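Local coordinates for De Novo Protein OR329 (Artificial gene, PDB 4HXT), which is a designed armadillo-repeat protein without an assigned function, probably made to self-assemble into a cyclic homo-oligomer, at residues Asp25-Ala30 with Ala65-Asn70; Gly170-Leu175 with Lys206-Ala211; Gly86-Leu91 with Lys122-Ala127. One frame throughout, in Å; residues are numbered along the deposited sequence.

Contact 1: residues Asp25-Ala30 with Ala65-Asn70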
# COMPACT_ATOMS: atom_id res chain seq x y z
N ASP A 25 4.92 -17.04 28.64
CA ASP A 25 6.06 -17.75 28.06
C ASP A 25 6.00 -17.67 26.54
O ASP A 25 7.04 -17.57 25.89
CB ASP A 25 6.07 -19.22 28.51
CG ASP A 25 6.36 -19.38 29.99
OD1 ASP A 25 7.18 -18.61 30.52
OD2 ASP A 25 5.76 -20.27 30.62
N LEU A 26 4.80 -17.71 25.98
CA LEU A 26 4.66 -17.62 24.53
C LEU A 26 5.04 -16.22 24.07
O LEU A 26 5.64 -16.04 23.00
CB LEU A 26 3.23 -17.96 24.11
CG LEU A 26 2.90 -19.46 24.09
CD1 LEU A 26 1.41 -19.67 23.93
CD2 LEU A 26 3.66 -20.12 22.95
N ALA A 27 4.71 -15.21 24.87
CA ALA A 27 5.04 -13.83 24.54
C ALA A 27 6.56 -13.69 24.48
O ALA A 27 7.11 -13.08 23.56
CB ALA A 27 4.45 -12.88 25.58
N GLU A 28 7.24 -14.27 25.47
CA GLU A 28 8.70 -14.23 25.52
C GLU A 28 9.29 -14.93 24.31
O GLU A 28 10.22 -14.43 23.68
CB GLU A 28 9.21 -14.88 26.81
CG GLU A 28 9.39 -13.89 27.96
CD GLU A 28 9.14 -14.51 29.32
OE1 GLU A 28 9.72 -15.58 29.62
OE2 GLU A 28 8.36 -13.92 30.10
N ILE A 29 8.75 -16.10 23.98
CA ILE A 29 9.22 -16.85 22.83
C ILE A 29 9.00 -16.05 21.55
O ILE A 29 9.83 -16.08 20.63
CB ILE A 29 8.48 -18.21 22.69
CG1 ILE A 29 8.85 -19.12 23.87
CG2 ILE A 29 8.85 -18.87 21.37
CD1 ILE A 29 8.20 -20.49 23.82
N ALA A 30 7.89 -15.32 21.49
CA ALA A 30 7.56 -14.51 20.33
C ALA A 30 8.50 -13.32 20.17
O ALA A 30 8.70 -12.83 19.06
CB ALA A 30 6.11 -14.03 20.41
N ALA A 65 -2.93 -10.67 24.86
CA ALA A 65 -2.75 -9.54 23.95
C ALA A 65 -1.26 -9.25 23.76
O ALA A 65 -0.80 -8.95 22.65
CB ALA A 65 -3.46 -8.30 24.50
N ARG A 66 -0.50 -9.36 24.85
CA ARG A 66 0.93 -9.13 24.81
C ARG A 66 1.63 -10.15 23.90
O ARG A 66 2.54 -9.81 23.15
CB ARG A 66 1.50 -9.20 26.24
CG ARG A 66 3.00 -9.03 26.36
CD ARG A 66 3.37 -8.74 27.81
NE ARG A 66 4.81 -8.80 28.05
CZ ARG A 66 5.50 -9.93 28.17
NH1 ARG A 66 4.87 -11.10 28.07
NH2 ARG A 66 6.80 -9.90 28.38
N ALA A 67 1.18 -11.40 23.97
CA ALA A 67 1.76 -12.45 23.15
C ALA A 67 1.44 -12.19 21.68
O ALA A 67 2.30 -12.38 20.82
CB ALA A 67 1.22 -13.80 23.57
N LEU A 68 0.21 -11.77 21.40
CA LEU A 68 -0.21 -11.49 20.03
C LEU A 68 0.51 -10.27 19.46
O LEU A 68 0.84 -10.23 18.27
CB LEU A 68 -1.73 -11.30 19.97
CG LEU A 68 -2.53 -12.60 20.10
CD1 LEU A 68 -4.01 -12.29 20.33
CD2 LEU A 68 -2.35 -13.43 18.82
N ALA A 69 0.76 -9.28 20.31
CA ALA A 69 1.45 -8.07 19.88
C ALA A 69 2.88 -8.43 19.48
O ALA A 69 3.42 -7.89 18.52
CB ALA A 69 1.47 -7.04 21.00
N ASN A 70 3.49 -9.35 20.23
CA ASN A 70 4.85 -9.78 19.93
C ASN A 70 4.85 -10.59 18.64
O ASN A 70 5.77 -10.49 17.83
CB ASN A 70 5.41 -10.62 21.08
CG ASN A 70 5.80 -9.77 22.27
OD1 ASN A 70 5.50 -8.58 22.32
ND2 ASN A 70 6.48 -10.38 23.24

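Contact 2: residues Gly170-Leu175 with Lys206-Ala211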
# COMPACT_ATOMS: atom_id res chain seq x y z
N GLY A 170 -11.93 12.45 12.60
CA GLY A 170 -11.48 13.67 13.27
C GLY A 170 -10.10 13.53 13.89
O GLY A 170 -9.70 14.35 14.72
N GLY A 171 -9.37 12.51 13.48
CA GLY A 171 -8.04 12.29 14.03
C GLY A 171 -7.02 13.38 13.75
O GLY A 171 -6.14 13.62 14.57
N VAL A 172 -7.13 14.05 12.61
CA VAL A 172 -6.17 15.10 12.26
C VAL A 172 -6.07 16.21 13.31
O VAL A 172 -4.98 16.58 13.73
CB VAL A 172 -6.49 15.72 10.88
CG1 VAL A 172 -5.54 16.87 10.59
CG2 VAL A 172 -6.36 14.65 9.80
N GLU A 173 -7.22 16.73 13.72
CA GLU A 173 -7.27 17.79 14.72
C GLU A 173 -6.63 17.30 16.02
O GLU A 173 -5.87 18.03 16.66
CB GLU A 173 -8.72 18.19 14.99
CG GLU A 173 -8.88 19.25 16.06
CD GLU A 173 -10.33 19.52 16.41
OE1 GLU A 173 -11.11 19.87 15.49
OE2 GLU A 173 -10.70 19.38 17.59
N VAL A 174 -6.95 16.08 16.41
CA VAL A 174 -6.43 15.51 17.64
C VAL A 174 -4.90 15.35 17.56
O VAL A 174 -4.19 15.72 18.49
CB VAL A 174 -7.08 14.13 17.95
CG1 VAL A 174 -6.58 13.60 19.28
CG2 VAL A 174 -8.60 14.28 17.98
N LEU A 175 -4.41 14.81 16.45
CA LEU A 175 -2.98 14.62 16.26
C LEU A 175 -2.22 15.94 16.27
O LEU A 175 -1.09 16.01 16.75
CB LEU A 175 -2.71 13.87 14.94
CG LEU A 175 -3.14 12.39 14.89
CD1 LEU A 175 -3.08 11.88 13.46
CD2 LEU A 175 -2.24 11.55 15.80
N LYS A 206 -6.16 19.21 3.27
CA LYS A 206 -7.14 20.22 3.64
C LYS A 206 -7.48 20.12 5.14
O LYS A 206 -7.59 21.13 5.83
CB LYS A 206 -8.38 20.03 2.77
CG LYS A 206 -9.46 21.08 2.93
CD LYS A 206 -10.49 20.66 3.95
CE LYS A 206 -11.76 21.48 3.78
NZ LYS A 206 -12.79 21.06 4.76
N ALA A 207 -7.64 18.90 5.64
CA ALA A 207 -7.95 18.69 7.06
C ALA A 207 -6.80 19.21 7.93
O ALA A 207 -7.02 19.87 8.95
CB ALA A 207 -8.18 17.20 7.33
N ILE A 208 -5.57 18.92 7.51
CA ILE A 208 -4.40 19.39 8.25
C ILE A 208 -4.38 20.91 8.27
O ILE A 208 -4.14 21.52 9.31
CB ILE A 208 -3.09 18.87 7.60
CG1 ILE A 208 -3.01 17.35 7.75
CG2 ILE A 208 -1.88 19.55 8.25
CD1 ILE A 208 -1.82 16.73 7.08
N VAL A 209 -4.62 21.52 7.12
CA VAL A 209 -4.65 22.97 7.02
C VAL A 209 -5.73 23.56 7.93
O VAL A 209 -5.47 24.52 8.66
CB VAL A 209 -4.89 23.43 5.56
CG1 VAL A 209 -5.14 24.94 5.50
CG2 VAL A 209 -3.67 23.08 4.70
N ASP A 210 -6.93 22.97 7.90
CA ASP A 210 -8.04 23.44 8.73
C ASP A 210 -7.72 23.35 10.21
O ASP A 210 -8.12 24.21 10.99
CB ASP A 210 -9.32 22.64 8.48
CG ASP A 210 -9.88 22.82 7.08
OD1 ASP A 210 -9.60 23.86 6.45
OD2 ASP A 210 -10.62 21.92 6.63
N ALA A 211 -7.02 22.30 10.60
CA ALA A 211 -6.66 22.11 12.00
C ALA A 211 -5.55 23.08 12.41
O ALA A 211 -5.16 23.12 13.57
CB ALA A 211 -6.20 20.67 12.22

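Contact 3: residues Gly86-Leu91 with Lys122-Ala127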
# COMPACT_ATOMS: atom_id res chain seq x y z
N GLY A 86 -9.59 -13.63 13.15
CA GLY A 86 -10.51 -12.64 13.68
C GLY A 86 -9.97 -11.86 14.86
O GLY A 86 -10.74 -11.24 15.61
N GLY A 87 -8.66 -11.87 15.03
CA GLY A 87 -8.04 -11.17 16.14
C GLY A 87 -8.17 -9.66 16.17
O GLY A 87 -8.17 -9.06 17.25
N VAL A 88 -8.28 -9.03 15.00
CA VAL A 88 -8.38 -7.57 14.94
C VAL A 88 -9.66 -7.02 15.57
O VAL A 88 -9.62 -6.08 16.37
CB VAL A 88 -8.29 -7.08 13.47
CG1 VAL A 88 -8.64 -5.60 13.39
CG2 VAL A 88 -6.88 -7.31 12.94
N GLU A 89 -10.80 -7.61 15.22
CA GLU A 89 -12.09 -7.17 15.76
C GLU A 89 -12.07 -7.27 17.29
O GLU A 89 -12.57 -6.38 17.99
CB GLU A 89 -13.21 -8.04 15.17
CG GLU A 89 -14.63 -7.58 15.45
CD GLU A 89 -15.12 -7.93 16.84
OE1 GLU A 89 -14.75 -9.01 17.35
OE2 GLU A 89 -15.88 -7.13 17.43
N VAL A 90 -11.47 -8.33 17.81
CA VAL A 90 -11.40 -8.53 19.26
C VAL A 90 -10.44 -7.54 19.91
O VAL A 90 -10.73 -6.98 20.97
CB VAL A 90 -10.95 -9.97 19.60
CG1 VAL A 90 -11.12 -10.22 21.09
CG2 VAL A 90 -11.77 -10.97 18.78
N LEU A 91 -9.29 -7.30 19.29
CA LEU A 91 -8.32 -6.36 19.84
C LEU A 91 -8.92 -4.97 19.87
O LEU A 91 -8.67 -4.19 20.79
CB LEU A 91 -7.04 -6.36 19.01
CG LEU A 91 -6.18 -7.62 19.10
CD1 LEU A 91 -5.13 -7.59 18.00
CD2 LEU A 91 -5.53 -7.71 20.48
N LYS A 122 -6.29 -2.60 6.34
CA LYS A 122 -7.69 -2.57 5.96
C LYS A 122 -8.55 -3.30 6.99
O LYS A 122 -9.66 -2.87 7.30
CB LYS A 122 -7.88 -3.22 4.58
CG LYS A 122 -9.34 -3.31 4.14
CD LYS A 122 -9.47 -3.85 2.73
CE LYS A 122 -10.92 -4.13 2.36
NZ LYS A 122 -11.76 -2.91 2.46
N ALA A 123 -8.03 -4.40 7.52
CA ALA A 123 -8.76 -5.17 8.52
C ALA A 123 -9.07 -4.28 9.73
O ALA A 123 -10.18 -4.30 10.26
CB ALA A 123 -7.95 -6.39 8.94
N ILE A 124 -8.08 -3.49 10.14
CA ILE A 124 -8.25 -2.60 11.28
C ILE A 124 -9.28 -1.51 10.98
O ILE A 124 -10.10 -1.17 11.83
CB ILE A 124 -6.93 -1.92 11.67
CG1 ILE A 124 -5.91 -2.98 12.10
CG2 ILE A 124 -7.17 -0.93 12.81
CD1 ILE A 124 -4.51 -2.41 12.35
N VAL A 125 -9.22 -0.96 9.77
CA VAL A 125 -10.16 0.08 9.37
C VAL A 125 -11.59 -0.46 9.33
O VAL A 125 -12.51 0.15 9.88
CB VAL A 125 -9.82 0.65 7.98
CG1 VAL A 125 -10.88 1.65 7.55
CG2 VAL A 125 -8.45 1.33 8.00
N ASP A 126 -11.76 -1.61 8.69
CA ASP A 126 -13.08 -2.23 8.57
C ASP A 126 -13.66 -2.63 9.92
O ASP A 126 -14.87 -2.71 10.07
CB ASP A 126 -13.01 -3.46 7.65
CG ASP A 126 -12.73 -3.10 6.20
OD1 ASP A 126 -13.01 -1.95 5.81
OD2 ASP A 126 -12.25 -3.97 5.45
N ALA A 127 -12.79 -2.88 10.89
CA ALA A 127 -13.23 -3.25 12.23
C ALA A 127 -13.56 -1.99 13.03
O ALA A 127 -13.92 -2.08 14.20
CB ALA A 127 -12.13 -4.05 12.94

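Contact 1: residues Asp25-Ala30 with Ala65-Asn70
Ala27 and Ala67 bring two nearly parallel helices together, their CA atoms 3.8 Å apart. The segment axes approach to 8.1 Å at a crossing angle of 15°, a spacing that small side chains allow. The apolar part of the contact is alanine against alanine, with Ala27 CB lying 3.9 Å from Ala67 CB. One turn further on, the methyl of Ala30 points at the other helix and rests against the first side-chain carbon of Asn70, CB to CB 3.5 Å.

The hydrogen bonding comes from the Asn70 amide. Its ND2 gives an N-H to the backbone oxygen of Ala27, Asn70 ND2 to Ala27 O 2.8 Å, nearly straight at 163°. The oxygen lies almost in the plane of the amide, while the nitrogen stands well above the plane of the Ala27 carbonyl. With CG anti to its own carbonyl carbon (chi1 -76°), the amide it carries lies beside the Ala27 carbonyl. A leucine in place of Asn70 would probably leave Ala27 O without this donor and Arg108 without the acceptor OD1.

Charge enters at the edge. The extended Arg66 chain brings NH1 close to the methyl of Ala27. This nitrogen is buried with no hydrogen-bond partner in the model; Glu63 gives it no more than a long, weak ion pair. Glu28 OE2 stays 4.6 Å from Arg66 NH2, close enough that the opposite charges may attract.

Helices 16-30 and 58-71 thus pack side by side in the armadillo stack. Arg108 of helix 100-113 bonds Asn70 OD1, extending the contacts to a third helix, while Ile40 of helix 34-42 packs on Leu26 and Ala30.

Contact 2: residues Gly170-Leu175 with Lys206-Ala211
The carbonyl oxygen of Ala207 takes the N-H of Ala211 in the last helical turn, Ala211 N to Ala207 O 2.9 Å, and a methyl of Val172 from the other segment leans on it. That methyl is CG1, 3.7 Å from Ala207 O. It lies anti to the Val172 backbone nitrogen (chi1 176°), and there it also meets Ile208, with Val172 CG1 to Ile208 CA at 3.6 Å. The valine therefore packs on helix backbone as much as on side chains. Its second methyl, CG2, touches the methyl of Ala207 at 4.0 Å, CG2 to CB. Although the bond from CA to CB of Ile208 points away from residues 170-175, its CG1 still comes within 3.8 Å of Val172 CG1.

Ala211, just past the end of its helix, sets its CB 4.0 Å from Glu173 CA. Exposed Lys206 and Asp210 form a salt bridge within segment 206-211, Lys206 NZ to Asp210 OD2 3.0 Å, weak as a hydrogen bond.

Gly170 ends the preceding helix in a Schellman motif with positive phi (77°) and is also the N-cap of helix 171-178. The contact so joins the first turn of that helix to the last turn of helix 202-210, in successive armadillo/beta-catenin-like repeats. Val167 of helix 160-168 packs on both Val172 and Ala207, and Ile197 of helix 184-197 packs on Ile208.

Contact 3: residues Gly86-Leu91 with Lys122-Ala127
Val88 plugs against the last turn of helix 118-126 from the first turn of helix 87-94, joining neighbouring armadillo/beta-catenin-like repeats of the superhelical stack. All the contacts between the two segments are apolar or van der Waals. Val88 CG1, anti to its backbone nitrogen (chi1 170°), does most of the touching. It sits 3.7 Å from Ile124 CA and equally near the carbonyl oxygen of Ala123, and it meets the methyl of Ala127 at 3.8 Å, CG1 to CB. Ile124 adds its CG1, 4.0 Å from Val88 CG1, while Val88 CG2 packs on the methyl of Ala123, CG2 to CB 4.2 Å. Val83 of helix 76-84 packs on both Val88 and Ala123, and Ile113 of helix 100-113 on Ile124.

Charged groups stay off to the side. Lys122 pairs with Asp126 one turn along, Lys122 NZ to Asp126 OD2 3.2 Å, a weak bond. The same lysine makes a long, weak ion pair with Glu161 of the second subunit.

At the helix end the N-H of Ala127 is shared between two weak backbone bonds, one from Ala127 N to Ala123 O at 3.0 Å and the other from Ala127 N to Ile124 O at 3.3 Å.

Contacts 2 and 3 are the same arrangement in two places: a valine in the first turn of one helix on the last turn of another, though the two share no helix. Their centres lie 24 Å apart. Contact 3 is buried and has the second subunit beside its charged edge, whereas contact 2, toward the C-terminal end, is partly buried and no other chain of the assembly touches it. Contact 1 is buried too, but its helices run side by side and an asparagine amide bonds across, which neither valine contact has. It lies about 5 Å from contact 3 by nearest atoms, and on the opposite side of the chain's centre from contact 2.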